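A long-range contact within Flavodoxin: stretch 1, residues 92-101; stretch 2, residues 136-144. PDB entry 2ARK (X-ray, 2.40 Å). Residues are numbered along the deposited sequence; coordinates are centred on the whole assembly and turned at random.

Stretch 1, residues 92-101: CAFSSSGGWG
Stretch 2 (136-144) HYGAVVAGE

Stretch 1 contributes a strand, residues 92-97, that runs parallel to strand 139-142 of stretch 2: their N-to-C directions differ by 11°, the axes approach to 4.7 Å, and 541 Å² is buried in total. The register pairs Phe94 with Ala139, Ser95 with Val140, Ser96 with Val141 and Ser97 with Ala142, at CA-CA distances of 4.6, 5.0, 4.9 and 4.8 Å.

Cys92 (phi/psi -145/-177, chi1 p) enters extended and makes no contact. At Ala93 (-137/155) the pairing is still loose. A water bridges the stretches, accepting from Ala93 N at 2.9 Å and donating to Tyr137 O at 2.8 Å, while the bond from Ala139 N to Ala93 O, 3.4 Å at 128°, is weak. Gly138 (146/168) lies against the same carbonyl, its CA 3.2 Å from Ala93 O; a CB there would fall 2.2 Å from that oxygen, and the backbone angles independently call for glycine.

Phe94 (-152/158, chi1 p, chi2 -84°) shares a sheet face with Ala139, Ser96 and Val141. Its CB packs 3.9 Å from Ala139 CB, but its ring leads away, so the small alanine meets only the root of the side chain.

Ser95 (-164/146, chi1 t) is bonded through both backbone polar atoms: Ser95 N donates to Ala139 O at 2.9 Å and 149°, and Ser95 O accepts from Val141 N at 3.2 Å and 148°. Its side chain lies on the other face with Val140, Ser97 and Ala142; its OG is satisfied elsewhere in the structure.

Ser96 (-118/136, chi1 t) adds a side-chain link, with Ser96 OG donating to Gly143 O at 2.6 Å. This gives a buried hydroxyl a partner just beyond the partner strand.

Ser97 (-122/176, chi1 p) closes the ladder with its straightest bonds: Ser97 N to Val141 O, 3.0 Å at 160°, and Gly143 N to Ser97 O, 2.8 Å at 162°. Gly143 adopts 70/-145, where positive phi favours glycine.

Gly98 (-72/-26) and Gly99 (-161/154) then carry the chain out of the strand, Gly99 C passing 3.7 Å from Ala142 CB. Trp100 (-63/134, chi1 m, chi2 100°) brings its indole back over stretch 2. Ala142 CB sits over one ring face, 3.7 Å from the centroid of the five-membered ring and 19° off its normal, a CH-pi contact. The methyl fits closely beneath the indole, while Trp100 CZ3 reaches 4.2 Å from Val140 CG2 (Val140 chi1 m). Gly101 (84/9) has positive phi, which favours glycine, and lies beyond the contact.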

ATOM      1  N   CYS A  92     -10.712  -1.415 -12.347  1.00 28.58           N
ATOM      2  CA  CYS A  92      -9.811  -2.442 -11.789  1.00 27.72           C
ATOM      3  C   CYS A  92      -8.452  -2.337 -12.507  1.00 26.44           C
ATOM      4  O   CYS A  92      -8.281  -1.461 -13.361  1.00 25.62           O
ATOM      5  CB  CYS A  92     -10.414  -3.821 -11.983  1.00 27.55           C
ATOM      6  SG  CYS A  92     -10.806  -4.196 -13.728  1.00 30.78           S
ATOM      7  N   ALA A  93      -7.524  -3.244 -12.174  1.00 25.23           N
ATOM      8  CA  ALA A  93      -6.102  -3.135 -12.506  1.00 24.39           C
ATOM      9  C   ALA A  93      -5.601  -4.475 -12.988  1.00 24.12           C
ATOM     10  O   ALA A  93      -6.164  -5.506 -12.618  1.00 25.04           O
ATOM     11  CB  ALA A  93      -5.277  -2.681 -11.235  1.00 23.74           C
ATOM     12  N   PHE A  94      -4.541  -4.488 -13.789  1.00 23.90           N
ATOM     13  CA  PHE A  94      -3.822  -5.758 -14.070  1.00 23.82           C
ATOM     14  C   PHE A  94      -2.353  -5.515 -14.386  1.00 24.61           C
ATOM     15  O   PHE A  94      -1.974  -4.386 -14.756  1.00 25.50           O
ATOM     16  CB  PHE A  94      -4.512  -6.598 -15.139  1.00 23.06           C
ATOM     17  CG  PHE A  94      -4.694  -5.891 -16.478  1.00 24.17           C
ATOM     18  CD1 PHE A  94      -5.793  -5.035 -16.696  1.00 22.02           C
ATOM     19  CD2 PHE A  94      -3.810  -6.151 -17.550  1.00 22.48           C
ATOM     20  CE1 PHE A  94      -5.975  -4.409 -17.935  1.00 21.74           C
ATOM     21  CE2 PHE A  94      -3.994  -5.533 -18.807  1.00 20.94           C
ATOM     22  CZ  PHE A  94      -5.066  -4.649 -18.996  1.00 21.24           C
ATOM     23  N   SER A  95      -1.508  -6.525 -14.221  1.00 24.02           N
ATOM     24  CA  SER A  95      -0.075  -6.277 -14.313  1.00 24.98           C
ATOM     25  C   SER A  95       0.716  -7.562 -14.501  1.00 25.65           C
ATOM     26  O   SER A  95       0.351  -8.637 -13.966  1.00 24.93           O
ATOM     27  CB  SER A  95       0.424  -5.561 -13.040  1.00 26.10           C
ATOM     28  OG  SER A  95       1.789  -5.152 -13.147  1.00 27.75           O
ATOM     29  N   SER A  96       1.799  -7.437 -15.266  1.00 25.86           N
ATOM     30  CA  SER A  96       2.693  -8.534 -15.562  1.00 26.33           C
ATOM     31  C   SER A  96       4.012  -8.090 -14.968  1.00 26.63           C
ATOM     32  O   SER A  96       4.391  -6.925 -15.130  1.00 27.47           O
ATOM     33  CB  SER A  96       2.825  -8.690 -17.082  1.00 26.57           C
ATOM     34  OG  SER A  96       3.748  -9.707 -17.434  1.00 27.42           O
ATOM     35  N   SER A  97       4.699  -8.997 -14.274  1.00 26.81           N
ATOM     36  CA  SER A  97       6.033  -8.729 -13.703  1.00 26.33           C
ATOM     37  C   SER A  97       7.036  -9.722 -14.235  1.00 25.48           C
ATOM     38  O   SER A  97       6.679 -10.612 -14.965  1.00 25.35           O
ATOM     39  CB  SER A  97       6.000  -8.787 -12.169  1.00 26.40           C
ATOM     40  OG  SER A  97       5.442 -10.022 -11.734  1.00 29.11           O
ATOM     41  N   GLY A  98       8.301  -9.543 -13.867  1.00 25.55           N
ATOM     42  CA  GLY A  98       9.387 -10.414 -14.276  1.00 24.85           C
ATOM     43  C   GLY A  98       9.289 -11.752 -13.571  1.00 25.28           C
ATOM     44  O   GLY A  98       9.725 -12.774 -14.094  1.00 25.30           O
ATOM     45  N   GLY A  99       8.673 -11.754 -12.396  1.00 25.26           N
ATOM     46  CA  GLY A  99       8.662 -12.940 -11.562  1.00 25.39           C
ATOM     47  C   GLY A  99       7.569 -12.894 -10.522  1.00 25.73           C
ATOM     48  O   GLY A  99       7.104 -11.803 -10.156  1.00 25.76           O
ATOM     49  N   TRP A 100       7.133 -14.082 -10.083  1.00 25.54           N
ATOM     50  CA  TRP A 100       6.321 -14.226  -8.873  1.00 25.11           C
ATOM     51  C   TRP A 100       7.139 -13.756  -7.691  1.00 24.65           C
ATOM     52  O   TRP A 100       8.331 -14.109  -7.555  1.00 24.53           O
ATOM     53  CB  TRP A 100       5.854 -15.685  -8.688  1.00 25.69           C
ATOM     54  CG  TRP A 100       5.037 -16.087  -9.823  1.00 25.60           C
ATOM     55  CD1 TRP A 100       5.430 -16.836 -10.904  1.00 26.73           C
ATOM     56  CD2 TRP A 100       3.690 -15.672 -10.083  1.00 26.61           C
ATOM     57  NE1 TRP A 100       4.387 -16.941 -11.809  1.00 27.52           N
ATOM     58  CE2 TRP A 100       3.310 -16.234 -11.329  1.00 27.08           C
ATOM     59  CE3 TRP A 100       2.757 -14.894  -9.375  1.00 27.16           C
ATOM     60  CZ2 TRP A 100       2.029 -16.046 -11.880  1.00 26.08           C
ATOM     61  CZ3 TRP A 100       1.473 -14.702  -9.935  1.00 27.01           C
ATOM     62  CH2 TRP A 100       1.129 -15.285 -11.169  1.00 26.26           C
ATOM     63  N   GLY A 101       6.501 -12.949  -6.852  1.00 24.19           N
ATOM     64  CA  GLY A 101       7.174 -12.275  -5.744  1.00 24.34           C
ATOM     65  C   GLY A 101       7.852 -10.989  -6.208  1.00 24.36           C
ATOM     66  O   GLY A 101       8.587 -10.356  -5.451  1.00 23.64           O
ATOM     67  N   HIS A 136      -7.219 -11.260  -6.572  1.00 25.30           N
ATOM     68  CA  HIS A 136      -7.839 -10.451  -5.523  1.00 25.25           C
ATOM     69  C   HIS A 136      -7.708  -8.934  -5.645  1.00 24.99           C
ATOM     70  O   HIS A 136      -8.592  -8.193  -5.177  1.00 24.83           O
ATOM     71  CB  HIS A 136      -7.365 -10.909  -4.122  1.00 24.48           C
ATOM     72  CG  HIS A 136      -7.855 -12.260  -3.733  1.00 24.42           C
ATOM     73  ND1 HIS A 136      -8.706 -13.004  -4.520  1.00 25.72           N
ATOM     74  CD2 HIS A 136      -7.637 -12.998  -2.619  1.00 25.50           C
ATOM     75  CE1 HIS A 136      -8.981 -14.145  -3.918  1.00 23.38           C
ATOM     76  NE2 HIS A 136      -8.350 -14.161  -2.760  1.00 24.56           N
ATOM     77  N   TYR A 137      -6.591  -8.478  -6.204  1.00 25.25           N
ATOM     78  CA  TYR A 137      -6.322  -7.026  -6.382  1.00 25.61           C
ATOM     79  C   TYR A 137      -6.239  -6.645  -7.855  1.00 25.70           C
ATOM     80  O   TYR A 137      -6.085  -5.472  -8.214  1.00 27.16           O
ATOM     81  CB  TYR A 137      -5.108  -6.557  -5.535  1.00 25.57           C
ATOM     82  CG  TYR A 137      -5.409  -6.885  -4.096  1.00 25.24           C
ATOM     83  CD1 TYR A 137      -4.908  -8.055  -3.497  1.00 25.05           C
ATOM     84  CD2 TYR A 137      -6.310  -6.108  -3.378  1.00 26.03           C
ATOM     85  CE1 TYR A 137      -5.276  -8.413  -2.160  1.00 26.31           C
ATOM     86  CE2 TYR A 137      -6.706  -6.459  -2.041  1.00 25.63           C
ATOM     87  CZ  TYR A 137      -6.171  -7.600  -1.442  1.00 26.41           C
ATOM     88  OH  TYR A 137      -6.550  -7.933  -0.134  1.00 27.92           O
ATOM     89  N   GLY A 138      -6.383  -7.650  -8.703  1.00 25.17           N
ATOM     90  CA  GLY A 138      -6.378  -7.456 -10.145  1.00 25.20           C
ATOM     91  C   GLY A 138      -5.733  -8.670 -10.752  1.00 24.98           C
ATOM     92  O   GLY A 138      -5.136  -9.488 -10.035  1.00 25.94           O
ATOM     93  N   ALA A 139      -5.849  -8.809 -12.057  1.00 25.00           N
ATOM     94  CA  ALA A 139      -5.197  -9.926 -12.732  1.00 25.50           C
ATOM     95  C   ALA A 139      -3.669  -9.719 -12.743  1.00 25.30           C
ATOM     96  O   ALA A 139      -3.192  -8.670 -13.109  1.00 25.95           O
ATOM     97  CB  ALA A 139      -5.777 -10.124 -14.150  1.00 24.84           C
ATOM     98  N   VAL A 140      -2.911 -10.713 -12.291  1.00 25.91           N
ATOM     99  CA  VAL A 140      -1.441 -10.628 -12.242  1.00 25.43           C
ATOM    100  C   VAL A 140      -0.834 -11.924 -12.848  1.00 26.37           C
ATOM    101  O   VAL A 140      -1.404 -13.018 -12.700  1.00 25.89           O
ATOM    102  CB  VAL A 140      -0.906 -10.372 -10.768  1.00 25.75           C
ATOM    103  CG1 VAL A 140      -1.381  -8.997 -10.219  1.00 23.35           C
ATOM    104  CG2 VAL A 140      -1.332 -11.523  -9.793  1.00 23.84           C
ATOM    105  N   VAL A 141       0.302 -11.783 -13.533  1.00 26.30           N
ATOM    106  CA  VAL A 141       1.009 -12.889 -14.163  1.00 27.01           C
ATOM    107  C   VAL A 141       2.501 -12.570 -14.114  1.00 27.55           C
ATOM    108  O   VAL A 141       2.889 -11.396 -14.071  1.00 28.34           O
ATOM    109  CB  VAL A 141       0.552 -13.099 -15.673  1.00 27.67           C
ATOM    110  CG1 VAL A 141       1.355 -14.205 -16.313  1.00 28.53           C
ATOM    111  CG2 VAL A 141      -0.967 -13.453 -15.779  1.00 25.97           C
ATOM    112  N   ALA A 142       3.357 -13.585 -14.089  1.00 27.54           N
ATOM    113  CA  ALA A 142       4.756 -13.330 -14.354  1.00 28.25           C
ATOM    114  C   ALA A 142       5.037 -13.643 -15.832  1.00 28.99           C
ATOM    115  O   ALA A 142       4.744 -14.752 -16.315  1.00 29.54           O
ATOM    116  CB  ALA A 142       5.643 -14.119 -13.428  1.00 27.80           C
ATOM    117  N   GLY A 143       5.565 -12.663 -16.558  1.00 28.98           N
ATOM    118  CA  GLY A 143       5.756 -12.794 -18.005  1.00 29.34           C
ATOM    119  C   GLY A 143       4.455 -12.795 -18.801  1.00 30.18           C
ATOM    120  O   GLY A 143       3.490 -12.114 -18.447  1.00 29.28           O
ATOM    121  N   GLU A 144       4.426 -13.577 -19.880  1.00 31.15           N
ATOM    122  CA  GLU A 144       3.239 -13.681 -20.725  1.00 32.63           C
ATOM    123  C   GLU A 144       2.165 -14.643 -20.127  1.00 32.48           C
ATOM    124  O   GLU A 144       2.506 -15.688 -19.575  1.00 32.04           O
ATOM    125  CB  GLU A 144       3.651 -14.100 -22.146  1.00 31.84           C
ATOM    126  CG  GLU A 144       2.487 -14.396 -23.087  1.00 33.60           C
ATOM    127  CD  GLU A 144       2.906 -15.008 -24.422  1.00 35.93           C
ATOM    128  OE1 GLU A 144       4.059 -15.499 -24.566  1.00 39.48           O
ATOM    129  OE2 GLU A 144       2.066 -14.989 -25.349  1.00 40.46           O
TER
HETATM  130  O   HOH W   1      -8.269  -4.861  -9.825  1.00 16.83           O